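Local coordinates for protein condensin complex subunit 3 (Schizosaccharomyces pombe, PDB 5OQR) that serves as the HEAT-repeat regulatory subunit of condensin, the complex required to convert interphase chromatin into mitotic-like condensed chromosomes, at residues G217-L231 / N257-D270. Numbering follows the deposited sequence.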
# COMPACT_ATOMS: atom_id res chain seq x y z
N GLY A 217 6.33 -14.06 -22.33
CA GLY A 217 5.45 -14.12 -23.49
C GLY A 217 3.98 -14.15 -23.11
O GLY A 217 3.17 -13.40 -23.65
N ASP A 218 3.62 -15.01 -22.16
CA ASP A 218 2.23 -15.27 -21.82
C ASP A 218 2.02 -15.11 -20.33
O ASP A 218 2.86 -15.52 -19.53
CB ASP A 218 1.81 -16.67 -22.26
CG ASP A 218 0.31 -16.85 -22.29
OD1 ASP A 218 -0.39 -16.12 -21.56
OD2 ASP A 218 -0.17 -17.71 -23.05
N PHE A 219 0.88 -14.52 -19.95
CA PHE A 219 0.56 -14.36 -18.54
C PHE A 219 0.15 -15.67 -17.89
O PHE A 219 0.17 -15.77 -16.66
CB PHE A 219 -0.54 -13.31 -18.36
CG PHE A 219 -1.92 -13.82 -18.67
CD1 PHE A 219 -2.86 -13.97 -17.66
CD2 PHE A 219 -2.29 -14.15 -19.96
CE1 PHE A 219 -4.13 -14.44 -17.93
CE2 PHE A 219 -3.55 -14.62 -20.24
CZ PHE A 219 -4.47 -14.77 -19.23
N ARG A 220 -0.20 -16.68 -18.68
CA ARG A 220 -0.53 -17.99 -18.12
C ARG A 220 0.68 -18.66 -17.49
O ARG A 220 0.50 -19.54 -16.64
CB ARG A 220 -1.11 -18.90 -19.21
CG ARG A 220 -2.45 -18.46 -19.76
CD ARG A 220 -2.44 -18.54 -21.28
NE ARG A 220 -3.77 -18.66 -21.87
CZ ARG A 220 -3.99 -18.72 -23.17
NH1 ARG A 220 -2.97 -18.67 -24.03
NH2 ARG A 220 -5.23 -18.83 -23.64
N TYR A 221 1.89 -18.29 -17.89
CA TYR A 221 3.08 -18.85 -17.26
C TYR A 221 3.05 -18.65 -15.76
O TYR A 221 3.61 -19.46 -15.01
CB TYR A 221 4.35 -18.21 -17.83
CG TYR A 221 4.57 -18.40 -19.32
CD1 TYR A 221 5.59 -17.73 -19.97
CD2 TYR A 221 3.76 -19.26 -20.06
CE1 TYR A 221 5.80 -17.89 -21.33
CE2 TYR A 221 3.97 -19.43 -21.42
CZ TYR A 221 4.99 -18.75 -22.05
OH TYR A 221 5.20 -18.91 -23.39
N LEU A 222 2.40 -17.59 -15.29
CA LEU A 222 2.33 -17.30 -13.87
C LEU A 222 1.27 -18.16 -13.20
O LEU A 222 0.29 -18.58 -13.81
CB LEU A 222 2.00 -15.82 -13.65
CG LEU A 222 2.88 -14.81 -14.38
CD1 LEU A 222 2.41 -13.41 -14.06
CD2 LEU A 222 4.33 -14.99 -14.00
N SER A 223 1.49 -18.43 -11.91
CA SER A 223 0.47 -19.09 -11.11
C SER A 223 -0.72 -18.16 -10.94
O SER A 223 -0.60 -16.94 -10.95
CB SER A 223 1.04 -19.48 -9.75
OG SER A 223 1.31 -18.33 -8.97
N ILE A 224 -1.90 -18.77 -10.78
CA ILE A 224 -3.13 -17.98 -10.66
C ILE A 224 -2.99 -16.96 -9.54
O ILE A 224 -3.46 -15.82 -9.65
CB ILE A 224 -4.34 -18.90 -10.46
CG1 ILE A 224 -4.50 -19.83 -11.67
CG2 ILE A 224 -5.61 -18.08 -10.23
CD1 ILE A 224 -5.74 -20.70 -11.66
N LYS A 225 -2.35 -17.35 -8.43
CA LYS A 225 -2.18 -16.43 -7.32
C LYS A 225 -1.16 -15.35 -7.63
O LYS A 225 -1.20 -14.28 -7.00
CB LYS A 225 -1.78 -17.20 -6.06
CG LYS A 225 -2.69 -18.39 -5.75
CD LYS A 225 -4.15 -17.96 -5.53
CE LYS A 225 -5.12 -19.08 -5.87
NZ LYS A 225 -6.52 -18.58 -5.94
N LYS A 226 -0.26 -15.59 -8.58
CA LYS A 226 0.63 -14.53 -9.03
C LYS A 226 -0.10 -13.55 -9.93
O LYS A 226 0.04 -12.33 -9.78
CB LYS A 226 1.83 -15.13 -9.77
CG LYS A 226 2.91 -15.70 -8.85
CD LYS A 226 4.09 -16.22 -9.65
CE LYS A 226 5.12 -16.89 -8.76
NZ LYS A 226 4.74 -18.30 -8.43
N ARG A 227 -0.90 -14.06 -10.87
CA ARG A 227 -1.68 -13.20 -11.76
C ARG A 227 -2.54 -12.23 -10.96
O ARG A 227 -2.66 -11.05 -11.31
CB ARG A 227 -2.56 -14.04 -12.68
CG ARG A 227 -1.84 -15.13 -13.45
CD ARG A 227 -2.85 -16.06 -14.09
NE ARG A 227 -2.22 -17.25 -14.65
CZ ARG A 227 -2.89 -18.32 -15.08
NH1 ARG A 227 -4.21 -18.35 -15.02
NH2 ARG A 227 -2.23 -19.36 -15.58
N VAL A 228 -3.16 -12.71 -9.89
CA VAL A 228 -4.08 -11.88 -9.11
C VAL A 228 -3.30 -10.88 -8.27
O VAL A 228 -3.69 -9.71 -8.14
CB VAL A 228 -4.99 -12.76 -8.25
CG1 VAL A 228 -5.87 -11.91 -7.34
CG2 VAL A 228 -5.85 -13.64 -9.13
N ARG A 229 -2.19 -11.31 -7.68
CA ARG A 229 -1.40 -10.41 -6.85
C ARG A 229 -0.84 -9.26 -7.68
O ARG A 229 -0.75 -8.12 -7.21
CB ARG A 229 -0.28 -11.18 -6.15
CG ARG A 229 0.26 -10.50 -4.91
CD ARG A 229 0.91 -11.48 -3.94
NE ARG A 229 2.16 -12.03 -4.46
CZ ARG A 229 2.35 -13.29 -4.85
NH1 ARG A 229 1.38 -14.19 -4.78
NH2 ARG A 229 3.54 -13.67 -5.30
N ILE A 230 -0.47 -9.54 -8.93
CA ILE A 230 -0.00 -8.49 -9.83
C ILE A 230 -1.09 -7.44 -10.01
O ILE A 230 -0.88 -6.25 -9.74
CB ILE A 230 0.42 -9.09 -11.19
CG1 ILE A 230 1.66 -9.96 -11.01
CG2 ILE A 230 0.69 -7.99 -12.21
CD1 ILE A 230 2.01 -10.78 -12.22
N LEU A 231 -2.26 -7.86 -10.49
CA LEU A 231 -3.32 -6.91 -10.80
C LEU A 231 -3.78 -6.17 -9.55
O LEU A 231 -4.08 -4.97 -9.61
CB LEU A 231 -4.50 -7.64 -11.45
CG LEU A 231 -4.16 -8.43 -12.71
CD1 LEU A 231 -5.40 -9.16 -13.21
CD2 LEU A 231 -3.60 -7.52 -13.80
N ASN A 257 -3.18 -12.68 -25.03
CA ASN A 257 -2.93 -14.08 -24.71
C ASN A 257 -4.23 -14.86 -24.52
O ASN A 257 -4.22 -16.08 -24.65
CB ASN A 257 -2.08 -14.18 -23.44
CG ASN A 257 -0.80 -13.37 -23.53
OD1 ASN A 257 -0.42 -12.70 -22.57
ND2 ASN A 257 -0.13 -13.44 -24.67
N ALA A 258 -5.33 -14.17 -24.23
CA ALA A 258 -6.63 -14.80 -24.07
C ALA A 258 -7.47 -14.73 -25.34
O ALA A 258 -8.70 -14.77 -25.27
CB ALA A 258 -7.38 -14.17 -22.90
N ASP A 259 -6.82 -14.61 -26.49
CA ASP A 259 -7.51 -14.62 -27.78
C ASP A 259 -8.49 -13.46 -27.91
O ASP A 259 -9.52 -13.57 -28.58
CB ASP A 259 -8.24 -15.95 -28.01
CG ASP A 259 -7.41 -17.14 -27.57
OD1 ASP A 259 -6.52 -17.57 -28.33
OD2 ASP A 259 -7.65 -17.65 -26.45
N ASN A 260 -8.18 -12.33 -27.26
CA ASN A 260 -9.05 -11.16 -27.28
C ASN A 260 -10.45 -11.49 -26.79
O ASN A 260 -11.43 -10.89 -27.24
CB ASN A 260 -9.09 -10.53 -28.67
CG ASN A 260 -7.76 -9.94 -29.09
OD1 ASN A 260 -7.06 -9.35 -28.27
ND2 ASN A 260 -7.42 -10.09 -30.36
N ASN A 261 -10.57 -12.44 -25.88
CA ASN A 261 -11.85 -12.85 -25.31
C ASN A 261 -11.81 -12.55 -23.81
O ASN A 261 -11.16 -13.27 -23.05
CB ASN A 261 -12.12 -14.33 -25.58
CG ASN A 261 -13.56 -14.71 -25.32
OD1 ASN A 261 -13.90 -15.22 -24.25
ND2 ASN A 261 -14.43 -14.44 -26.29
N LEU A 262 -12.51 -11.49 -23.41
CA LEU A 262 -12.48 -11.07 -22.02
C LEU A 262 -12.91 -12.19 -21.09
O LEU A 262 -12.33 -12.38 -20.01
CB LEU A 262 -13.37 -9.84 -21.83
CG LEU A 262 -13.33 -9.17 -20.46
CD1 LEU A 262 -11.94 -8.64 -20.15
CD2 LEU A 262 -14.36 -8.06 -20.39
N LEU A 263 -13.94 -12.95 -21.48
CA LEU A 263 -14.38 -14.07 -20.66
C LEU A 263 -13.27 -15.09 -20.47
O LEU A 263 -13.04 -15.58 -19.36
CB LEU A 263 -15.61 -14.73 -21.29
CG LEU A 263 -16.95 -14.02 -21.13
CD1 LEU A 263 -18.03 -14.79 -21.88
CD2 LEU A 263 -17.33 -13.87 -19.67
N GLU A 264 -12.57 -15.44 -21.55
CA GLU A 264 -11.49 -16.41 -21.45
C GLU A 264 -10.40 -15.93 -20.50
O GLU A 264 -9.79 -16.73 -19.78
CB GLU A 264 -10.91 -16.71 -22.83
CG GLU A 264 -9.90 -17.84 -22.84
CD GLU A 264 -9.54 -18.29 -24.25
OE1 GLU A 264 -8.49 -18.95 -24.40
OE2 GLU A 264 -10.29 -17.97 -25.19
N LEU A 265 -10.13 -14.62 -20.50
CA LEU A 265 -9.19 -14.06 -19.53
C LEU A 265 -9.73 -14.20 -18.11
O LEU A 265 -8.98 -14.56 -17.19
CB LEU A 265 -8.92 -12.60 -19.87
CG LEU A 265 -7.93 -11.82 -18.98
CD1 LEU A 265 -7.32 -10.68 -19.78
CD2 LEU A 265 -8.58 -11.27 -17.72
N LEU A 266 -11.01 -13.90 -17.91
CA LEU A 266 -11.59 -13.99 -16.57
C LEU A 266 -11.48 -15.41 -16.02
O LEU A 266 -11.28 -15.60 -14.81
CB LEU A 266 -13.05 -13.54 -16.61
CG LEU A 266 -13.29 -12.08 -16.96
CD1 LEU A 266 -14.77 -11.83 -17.21
CD2 LEU A 266 -12.78 -11.17 -15.87
N GLU A 267 -11.61 -16.41 -16.88
CA GLU A 267 -11.53 -17.80 -16.42
C GLU A 267 -10.15 -18.15 -15.90
O GLU A 267 -10.00 -19.17 -15.22
CB GLU A 267 -11.92 -18.74 -17.56
CG GLU A 267 -13.35 -18.55 -18.04
CD GLU A 267 -13.70 -19.43 -19.22
OE1 GLU A 267 -12.92 -20.37 -19.50
OE2 GLU A 267 -14.74 -19.19 -19.86
N ARG A 268 -9.14 -17.34 -16.20
CA ARG A 268 -7.78 -17.57 -15.72
C ARG A 268 -7.46 -16.76 -14.47
O ARG A 268 -6.29 -16.61 -14.11
CB ARG A 268 -6.77 -17.25 -16.82
CG ARG A 268 -6.92 -18.09 -18.08
CD ARG A 268 -6.28 -19.46 -17.94
NE ARG A 268 -7.03 -20.35 -17.05
CZ ARG A 268 -8.08 -21.08 -17.43
NH1 ARG A 268 -8.52 -21.03 -18.68
NH2 ARG A 268 -8.69 -21.85 -16.55
N LEU A 269 -8.49 -16.23 -13.79
CA LEU A 269 -8.29 -15.44 -12.59
C LEU A 269 -9.02 -16.00 -11.38
O LEU A 269 -8.92 -15.42 -10.29
CB LEU A 269 -8.74 -13.99 -12.82
CG LEU A 269 -7.98 -13.20 -13.89
CD1 LEU A 269 -8.59 -11.83 -14.05
CD2 LEU A 269 -6.51 -13.09 -13.54
N ASP A 270 -9.76 -17.10 -11.53
CA ASP A 270 -10.48 -17.72 -10.42
C ASP A 270 -11.33 -16.69 -9.68
O ASP A 270 -11.16 -16.43 -8.49
CB ASP A 270 -9.50 -18.41 -9.47
CG ASP A 270 -10.19 -19.37 -8.52
OD1 ASP A 270 -9.65 -19.62 -7.43
OD2 ASP A 270 -11.26 -19.89 -8.88
O HOH W 1 -5.48 -20.42 -14.75
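R227 reaches R268 across this contact and illustrates how a buried arginine can tie loop carbonyls together in a helical-repeat protein. With its chain extended from CG to NE (chi2 168°, chi3 -170°), it sends NH1 to R268 O at 2.9 Å, and the acceptor lies in the guanidinium plane. The other nitrogens turn back on their own segment: NH2 donates to R220 O at 2.9 Å, and NE to L222 O, from above that carbonyl's plane. One flat group thus grips three backbone carbonyls, and a leucine in its place would probably leave them without these donors and let the loop before helix 224-235 shift against the turn at 266-269. The R268 side chain runs alongside R227, the two guanidinium planes 83° apart.

A salt-bridge network of D218, R220, D259 and E264 lies beside it. R220 NH2 meets E264 OE1 at 3.3 Å, at the guanidinium edge, and D259 OD2 forms a longer salt bridge; NH1 pairs with D218 OD2 on the syn lone pair. D218 OD1 also accepts from R220 N, closing an Asx turn, while N257 O lies over one face of the guanidinium. F219 N gives N257 OD1 a weak hydrogen bond.

Carbon-to-carbon contacts complete the interface. The F219 ring receives N257 CB at its edge, 3.5 Å from CD2, and R268 CB lies 4.0 Å from CE1. Further down, L269 CD2 packs against L231 CD1 at 4.1 Å, and I224 CG2 rests on D270 CB.

Around HEAT 5, the loop and first turns of helix 224-235 thus meet the end of helix 240-257 and the short helix 262-266 with the turn after it; W254 of helix 240-257 stacks on F219, and V277 of helix 275-288 packs against V228 and L231.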